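Putative flagellar protein FliS (Parabacteroides merdae ATCC 43184, PDB 4YOK) is of unknown function but pairs an N-terminal transthyretin-like (prealbumin-like) domain with a C-terminal domain related to the E-set immunoglobulin-like folds. Local coordinates at residues Ile175-Val187 with Ala192-Lys204. Sequence-based numbering, arbitrary orientation.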
ATOM      1  N   ILE A 175     -12.588  12.890  16.245  1.00 21.43           N
ATOM      2  CA  ILE A 175     -13.465  12.452  15.139  1.00 21.79           C
ATOM      3  C   ILE A 175     -14.648  13.466  14.980  1.00 24.10           C
ATOM      4  O   ILE A 175     -14.922  13.921  13.872  1.00 23.16           O
ATOM      5  CB  ILE A 175     -13.970  10.981  15.371  1.00 24.14           C
ATOM      6  CG1 ILE A 175     -12.787   9.975  15.194  1.00 23.36           C
ATOM      7  CG2 ILE A 175     -15.136  10.638  14.389  1.00 24.87           C
ATOM      8  CD1 ILE A 175     -12.991   8.601  15.785  1.00 22.85           C
ATOM      9  N   VAL A 176     -15.301  13.829  16.097  1.00 21.03           N
ATOM     10  CA  VAL A 176     -16.439  14.754  16.134  1.00 21.71           C
ATOM     11  C   VAL A 176     -16.008  16.141  15.573  1.00 27.35           C
ATOM     12  O   VAL A 176     -16.744  16.747  14.795  1.00 27.93           O
ATOM     13  CB  VAL A 176     -17.031  14.854  17.564  1.00 25.97           C
ATOM     14  CG1 VAL A 176     -18.208  15.838  17.620  1.00 27.26           C
ATOM     15  CG2 VAL A 176     -17.468  13.481  18.076  1.00 25.21           C
ATOM     16  N   LYS A 177     -14.782  16.590  15.917  1.00 24.41           N
ATOM     17  CA  LYS A 177     -14.206  17.886  15.497  1.00 25.31           C
ATOM     18  C   LYS A 177     -13.733  17.935  14.042  1.00 27.42           C
ATOM     19  O   LYS A 177     -13.580  19.026  13.494  1.00 27.08           O
ATOM     20  CB  LYS A 177     -12.986  18.206  16.376  1.00 27.70           C
ATOM     21  CG  LYS A 177     -13.297  18.870  17.713  1.00 35.05           C
ATOM     22  CD  LYS A 177     -12.156  18.694  18.739  1.00 41.69           C
ATOM     23  CE  LYS A 177     -10.822  19.276  18.309  1.00 54.15           C
ATOM     24  NZ  LYS A 177      -9.834  19.274  19.420  1.00 64.97           N
ATOM     25  N   ALA A 178     -13.390  16.783  13.467  1.00 24.52           N
ATOM     26  CA  ALA A 178     -12.824  16.683  12.116  1.00 24.04           C
ATOM     27  C   ALA A 178     -13.734  17.324  11.041  1.00 28.18           C
ATOM     28  O   ALA A 178     -14.905  16.991  10.978  1.00 29.07           O
ATOM     29  CB  ALA A 178     -12.565  15.220  11.784  1.00 23.09           C
ATOM     30  N   LYS A 179     -13.190  18.220  10.196  1.00 24.42           N
ATOM     31  CA  LYS A 179     -13.987  18.842   9.120  1.00 26.12           C
ATOM     32  C   LYS A 179     -14.108  17.895   7.931  1.00 30.30           C
ATOM     33  O   LYS A 179     -15.050  17.997   7.150  1.00 33.26           O
ATOM     34  CB  LYS A 179     -13.413  20.193   8.683  1.00 29.32           C
ATOM     35  CG  LYS A 179     -13.534  21.249   9.768  1.00 37.83           C
ATOM     36  CD  LYS A 179     -13.112  22.619   9.273  1.00 45.74           C
ATOM     37  CE  LYS A 179     -12.863  23.562  10.424  1.00 58.16           C
ATOM     38  NZ  LYS A 179     -12.294  24.857   9.962  1.00 72.11           N
ATOM     39  N   ALA A 180     -13.159  16.988   7.793  1.00 23.17           N
ATOM     40  CA  ALA A 180     -13.162  15.954   6.757  1.00 22.14           C
ATOM     41  C   ALA A 180     -12.782  14.664   7.421  1.00 25.39           C
ATOM     42  O   ALA A 180     -11.980  14.691   8.354  1.00 23.93           O
ATOM     43  CB  ALA A 180     -12.184  16.299   5.638  1.00 22.67           C
ATOM     44  N   LEU A 181     -13.351  13.539   6.970  1.00 22.95           N
ATOM     45  CA  LEU A 181     -13.045  12.255   7.588  1.00 21.75           C
ATOM     46  C   LEU A 181     -12.875  11.193   6.523  1.00 22.41           C
ATOM     47  O   LEU A 181     -13.723  11.051   5.629  1.00 21.45           O
ATOM     48  CB  LEU A 181     -14.162  11.863   8.592  1.00 23.04           C
ATOM     49  CG  LEU A 181     -13.855  10.721   9.563  1.00 27.31           C
ATOM     50  CD1 LEU A 181     -12.802  11.147  10.612  1.00 26.71           C
ATOM     51  CD2 LEU A 181     -15.140  10.230  10.248  1.00 30.05           C
ATOM     52  N   TYR A 182     -11.779  10.444   6.625  1.00 18.56           N
ATOM     53  CA  TYR A 182     -11.422   9.395   5.660  1.00 16.75           C
ATOM     54  C   TYR A 182     -11.239   8.067   6.378  1.00 20.89           C
ATOM     55  O   TYR A 182     -10.736   8.050   7.499  1.00 20.75           O
ATOM     56  CB  TYR A 182     -10.129   9.781   4.922  1.00 17.64           C
ATOM     57  CG  TYR A 182     -10.231  11.045   4.098  1.00 19.04           C
ATOM     58  CD1 TYR A 182     -10.123  12.299   4.692  1.00 20.64           C
ATOM     59  CD2 TYR A 182     -10.394  10.989   2.714  1.00 19.69           C
ATOM     60  CE1 TYR A 182     -10.196  13.467   3.936  1.00 21.53           C
ATOM     61  CE2 TYR A 182     -10.456  12.154   1.945  1.00 20.55           C
ATOM     62  CZ  TYR A 182     -10.344  13.389   2.561  1.00 26.13           C
ATOM     63  OH  TYR A 182     -10.391  14.551   1.817  1.00 28.59           O
ATOM     64  N   ALA A 183     -11.680   6.964   5.765  1.00 18.24           N
ATOM     65  CA  ALA A 183     -11.584   5.644   6.377  1.00 17.28           C
ATOM     66  C   ALA A 183     -10.729   4.727   5.540  1.00 19.06           C
ATOM     67  O   ALA A 183     -10.620   4.904   4.318  1.00 18.34           O
ATOM     68  CB  ALA A 183     -12.974   5.037   6.564  1.00 18.60           C
ATOM     69  N   ARG A 184     -10.156   3.712   6.192  1.00 15.89           N
ATOM     70  CA  ARG A 184      -9.348   2.702   5.510  1.00 14.78           C
ATOM     71  C   ARG A 184      -9.279   1.452   6.374  1.00 18.33           C
ATOM     72  O   ARG A 184      -9.395   1.531   7.607  1.00 17.06           O
ATOM     73  CB  ARG A 184      -7.914   3.238   5.221  1.00 13.95           C
ATOM     74  CG  ARG A 184      -7.265   2.618   3.986  1.00 16.15           C
ATOM     75  CD  ARG A 184      -5.852   3.171   3.774  1.00 17.74           C
ATOM     76  NE  ARG A 184      -5.325   2.908   2.424  1.00 17.88           N
ATOM     77  CZ  ARG A 184      -4.045   3.039   2.076  1.00 23.28           C
ATOM     78  NH1 ARG A 184      -3.141   3.427   2.971  1.00 14.62           N
ATOM     79  NH2 ARG A 184      -3.654   2.755   0.833  1.00 15.72           N
ATOM     80  N   VAL A 185      -9.034   0.304   5.745  1.00 14.56           N
ATOM     81  CA  VAL A 185      -8.799  -0.907   6.528  1.00 15.17           C
ATOM     82  C   VAL A 185      -7.440  -1.473   6.092  1.00 18.22           C
ATOM     83  O   VAL A 185      -7.025  -1.249   4.946  1.00 16.17           O
ATOM     84  CB  VAL A 185      -9.921  -1.967   6.511  1.00 20.74           C
ATOM     85  CG1 VAL A 185     -11.169  -1.455   7.243  1.00 21.76           C
ATOM     86  CG2 VAL A 185     -10.253  -2.434   5.095  1.00 21.06           C
ATOM     87  N   GLY A 186      -6.771  -2.155   7.010  1.00 15.69           N
ATOM     88  CA  GLY A 186      -5.468  -2.759   6.736  1.00 16.25           C
ATOM     89  C   GLY A 186      -5.395  -4.198   7.198  1.00 18.78           C
ATOM     90  O   GLY A 186      -6.075  -4.576   8.150  1.00 17.04           O
ATOM     91  N   VAL A 187      -4.590  -5.016   6.505  1.00 16.20           N
ATOM     92  CA  VAL A 187      -4.357  -6.420   6.839  1.00 15.52           C
ATOM     93  C   VAL A 187      -2.846  -6.664   6.778  1.00 18.89           C
ATOM     94  O   VAL A 187      -2.211  -6.466   5.735  1.00 17.48           O
ATOM     95  CB  VAL A 187      -5.146  -7.426   5.947  1.00 18.90           C
ATOM     96  CG1 VAL A 187      -4.748  -8.874   6.262  1.00 20.14           C
ATOM     97  CG2 VAL A 187      -6.662  -7.239   6.109  1.00 18.53           C
ATOM     98  N   ALA A 192       5.464 -10.286   7.769  1.00 20.18           N
ATOM     99  CA  ALA A 192       5.632  -9.142   6.856  1.00 19.53           C
ATOM    100  C   ALA A 192       5.945  -7.870   7.631  1.00 22.73           C
ATOM    101  O   ALA A 192       5.560  -7.744   8.789  1.00 21.15           O
ATOM    102  CB  ALA A 192       4.377  -8.940   6.024  1.00 19.44           C
ATOM    103  N   ASP A 193       6.592  -6.907   6.966  1.00 19.46           N
ATOM    104  CA  ASP A 193       6.959  -5.620   7.570  1.00 19.62           C
ATOM    105  C   ASP A 193       5.930  -4.510   7.292  1.00 22.36           C
ATOM    106  O   ASP A 193       6.068  -3.400   7.812  1.00 22.32           O
ATOM    107  CB  ASP A 193       8.330  -5.184   6.994  1.00 21.01           C
ATOM    108  CG  ASP A 193       8.298  -4.605   5.579  1.00 21.49           C
ATOM    109  OD1 ASP A 193       7.398  -4.995   4.777  1.00 22.06           O
ATOM    110  OD2 ASP A 193       9.169  -3.795   5.263  1.00 23.68           O
ATOM    111  N   GLN A 194       4.965  -4.776   6.388  1.00 17.75           N
ATOM    112  CA  GLN A 194       3.999  -3.785   5.922  1.00 15.35           C
ATOM    113  C   GLN A 194       2.670  -4.436   5.638  1.00 18.01           C
ATOM    114  O   GLN A 194       2.644  -5.591   5.205  1.00 16.89           O
ATOM    115  CB  GLN A 194       4.517  -3.139   4.605  1.00 16.32           C
ATOM    116  CG  GLN A 194       5.540  -1.998   4.802  1.00 17.95           C
ATOM    117  CD  GLN A 194       4.935  -0.853   5.574  1.00 26.13           C
ATOM    118  OE1 GLN A 194       3.820  -0.381   5.285  1.00 19.27           O
ATOM    119  NE2 GLN A 194       5.613  -0.452   6.640  1.00 22.76           N
ATOM    120  N   ALA A 195       1.582  -3.716   5.869  1.00 16.63           N
ATOM    121  CA  ALA A 195       0.239  -4.224   5.582  1.00 16.08           C
ATOM    122  C   ALA A 195      -0.198  -3.888   4.149  1.00 17.55           C
ATOM    123  O   ALA A 195       0.386  -3.005   3.486  1.00 15.94           O
ATOM    124  CB  ALA A 195      -0.758  -3.597   6.569  1.00 17.22           C
ATOM    125  N   ILE A 196      -1.271  -4.565   3.697  1.00 15.37           N
ATOM    126  CA  ILE A 196      -2.015  -4.232   2.471  1.00 14.66           C
ATOM    127  C   ILE A 196      -3.269  -3.534   2.974  1.00 16.72           C
ATOM    128  O   ILE A 196      -3.733  -3.822   4.085  1.00 16.01           O
ATOM    129  CB  ILE A 196      -2.312  -5.451   1.547  1.00 17.74           C
ATOM    130  CG1 ILE A 196      -2.775  -4.970   0.127  1.00 18.20           C
ATOM    131  CG2 ILE A 196      -3.310  -6.422   2.179  1.00 18.49           C
ATOM    132  CD1 ILE A 196      -2.025  -5.551  -0.994  1.00 31.10           C
ATOM    133  N   TYR A 197      -3.777  -2.586   2.211  1.00 14.55           N
ATOM    134  CA  TYR A 197      -4.935  -1.814   2.630  1.00 13.99           C
ATOM    135  C   TYR A 197      -6.042  -1.825   1.586  1.00 17.88           C
ATOM    136  O   TYR A 197      -5.858  -2.244   0.441  1.00 17.62           O
ATOM    137  CB  TYR A 197      -4.492  -0.354   2.873  1.00 14.23           C
ATOM    138  CG  TYR A 197      -3.478  -0.134   3.985  1.00 15.24           C
ATOM    139  CD1 TYR A 197      -2.113  -0.273   3.751  1.00 17.17           C
ATOM    140  CD2 TYR A 197      -3.888   0.260   5.259  1.00 15.68           C
ATOM    141  CE1 TYR A 197      -1.182  -0.056   4.766  1.00 18.31           C
ATOM    142  CE2 TYR A 197      -2.970   0.464   6.285  1.00 15.74           C
ATOM    143  CZ  TYR A 197      -1.619   0.296   6.034  1.00 19.69           C
ATOM    144  OH  TYR A 197      -0.716   0.526   7.022  1.00 17.50           O
ATOM    145  N   SER A 198      -7.196  -1.321   1.981  1.00 16.78           N
ATOM    146  CA  SER A 198      -8.284  -1.000   1.077  1.00 16.33           C
ATOM    147  C   SER A 198      -7.970   0.371   0.459  1.00 18.97           C
ATOM    148  O   SER A 198      -7.105   1.071   0.993  1.00 16.22           O
ATOM    149  CB  SER A 198      -9.591  -0.912   1.875  1.00 17.17           C
ATOM    150  OG  SER A 198      -9.591   0.201   2.762  1.00 19.19           O
ATOM    151  N   PRO A 199      -8.671   0.842  -0.592  1.00 18.97           N
ATOM    152  CA  PRO A 199      -8.532   2.268  -0.958  1.00 19.60           C
ATOM    153  C   PRO A 199      -9.014   3.138   0.206  1.00 22.50           C
ATOM    154  O   PRO A 199      -9.773   2.661   1.071  1.00 22.06           O
ATOM    155  CB  PRO A 199      -9.511   2.429  -2.145  1.00 22.29           C
ATOM    156  CG  PRO A 199      -9.793   1.045  -2.615  1.00 27.08           C
ATOM    157  CD  PRO A 199      -9.715   0.180  -1.406  1.00 21.78           C
ATOM    158  N   VAL A 200      -8.588   4.399   0.245  1.00 18.96           N
ATOM    159  CA  VAL A 200      -9.072   5.346   1.246  1.00 19.35           C
ATOM    160  C   VAL A 200     -10.454   5.787   0.775  1.00 24.67           C
ATOM    161  O   VAL A 200     -10.605   6.081  -0.415  1.00 24.22           O
ATOM    162  CB  VAL A 200      -8.088   6.537   1.394  1.00 23.86           C
ATOM    163  CG1 VAL A 200      -8.654   7.650   2.290  1.00 24.35           C
ATOM    164  CG2 VAL A 200      -6.739   6.062   1.892  1.00 22.93           C
ATOM    165  N   VAL A 201     -11.444   5.803   1.677  1.00 20.41           N
ATOM    166  CA  VAL A 201     -12.830   6.203   1.411  1.00 21.77           C
ATOM    167  C   VAL A 201     -13.151   7.488   2.190  1.00 25.27           C
ATOM    168  O   VAL A 201     -13.047   7.485   3.418  1.00 25.19           O
ATOM    169  CB  VAL A 201     -13.805   5.033   1.797  1.00 26.57           C
ATOM    170  CG1 VAL A 201     -15.273   5.436   1.617  1.00 28.57           C
ATOM    171  CG2 VAL A 201     -13.499   3.773   0.977  1.00 26.60           C
ATOM    172  N   ARG A 202     -13.585   8.555   1.495  1.00 22.79           N
ATOM    173  CA  ARG A 202     -13.988   9.783   2.158  1.00 22.19           C
ATOM    174  C   ARG A 202     -15.413   9.602   2.724  1.00 25.66           C
ATOM    175  O   ARG A 202     -16.341   9.291   1.977  1.00 26.05           O
ATOM    176  CB  ARG A 202     -13.909  11.017   1.224  1.00 23.59           C
ATOM    177  CG  ARG A 202     -14.134  12.280   2.013  1.00 26.70           C
ATOM    178  CD  ARG A 202     -13.931  13.536   1.202  1.00 27.61           C
ATOM    179  NE  ARG A 202     -14.223  14.703   2.021  1.00 31.26           N
ATOM    180  CZ  ARG A 202     -14.066  15.958   1.617  1.00 45.13           C
ATOM    181  NH1 ARG A 202     -13.600  16.219   0.402  1.00 38.35           N
ATOM    182  NH2 ARG A 202     -14.353  16.962   2.430  1.00 34.80           N
ATOM    183  N   LEU A 203     -15.575   9.797   4.034  1.00 22.17           N
ATOM    184  CA  LEU A 203     -16.878   9.643   4.696  1.00 23.68           C
ATOM    185  C   LEU A 203     -17.562  10.983   4.914  1.00 31.21           C
ATOM    186  O   LEU A 203     -18.793  11.025   4.988  1.00 32.89           O
ATOM    187  CB  LEU A 203     -16.754   8.890   6.031  1.00 23.40           C
ATOM    188  CG  LEU A 203     -16.144   7.485   5.992  1.00 26.61           C
ATOM    189  CD1 LEU A 203     -16.099   6.898   7.378  1.00 26.21           C
ATOM    190  CD2 LEU A 203     -16.925   6.554   5.069  1.00 30.55           C
ATOM    191  N   LYS A 204     -16.778  12.073   5.031  1.00 28.16           N
ATOM    192  CA  LYS A 204     -17.300  13.436   5.180  1.00 33.28           C
ATOM    193  C   LYS A 204     -16.231  14.455   4.772  1.00 32.94           C
ATOM    194  O   LYS A 204     -15.045  14.073   4.684  1.00 29.76           O
ATOM    195  CB  LYS A 204     -17.847  13.711   6.598  1.00 36.99           C
ATOM    196  CG  LYS A 204     -16.812  13.973   7.685  1.00 53.68           C
ATOM    197  CD  LYS A 204     -17.433  14.546   8.967  1.00 65.59           C
ATOM    198  CE  LYS A 204     -17.980  13.481   9.890  1.00 78.39           C
ATOM    199  NZ  LYS A 204     -18.572  14.067  11.120  1.00 90.95           N
ATOM    200  OXT LYS A 204     -16.589  15.609   4.455  1.00 39.45           O
TER
HETATM  201  O   HOH W   1     -17.238  16.306  12.170  1.00 26.92           O
HETATM  202  O   HOH W   2     -15.738  18.187   4.510  1.00 52.98           O
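R184 lays its guanidinium flat against the ring of Y197, centres 4.4 Å apart and planes only 13° from parallel, across the last beta hairpin of the E-set-like C-terminal domain. NH1 sits over the ring face, offset toward its rim, while V200 CG2 covers the other face of the guanidinium from the one Y197 CB touches. The side chain of R184 gets there fully extended, with CG anti to the backbone N (chi1 -151°), and NE then bonds to S198 O at 2.9 Å, nearly in line with the C=O. NH1 bonds to A144 O within the same domain, and NH2 reaches L25 O, which ties the hairpin to the N-terminal domain; the hydroxyl of Y197 meets the backbone N of D146.

The antiparallel ladder is broken here: A183 pairs with V201 and V187 with I196, with a shift of one residue between. S198 bridges the break, its OG accepting from V185 N (3.0 Å) and donating to P199 O, while its own N bonds to V185 O. On the side away from R184, V185 packs on L109 of strand 102-111 and on A118 and F120 of strand 115-124.

Nearer the C-terminus, R202 runs its aliphatic chain over the Y182 ring, CG 4.1 Å from the centroid in a CH-pi contact. Beyond it L203 and K204 form a classic beta bulge opposite L181, whose O accepts from both backbone nitrogens. L203 CD1 reaches A183 CB at 3.7 Å on the sheet face that also carries V201. The terminal carboxylate is gripped in turn: L181 N and R202 NE approach K204 O from opposite faces of its plane, and one water links OXT to K179 O, each bond 2.7 Å long.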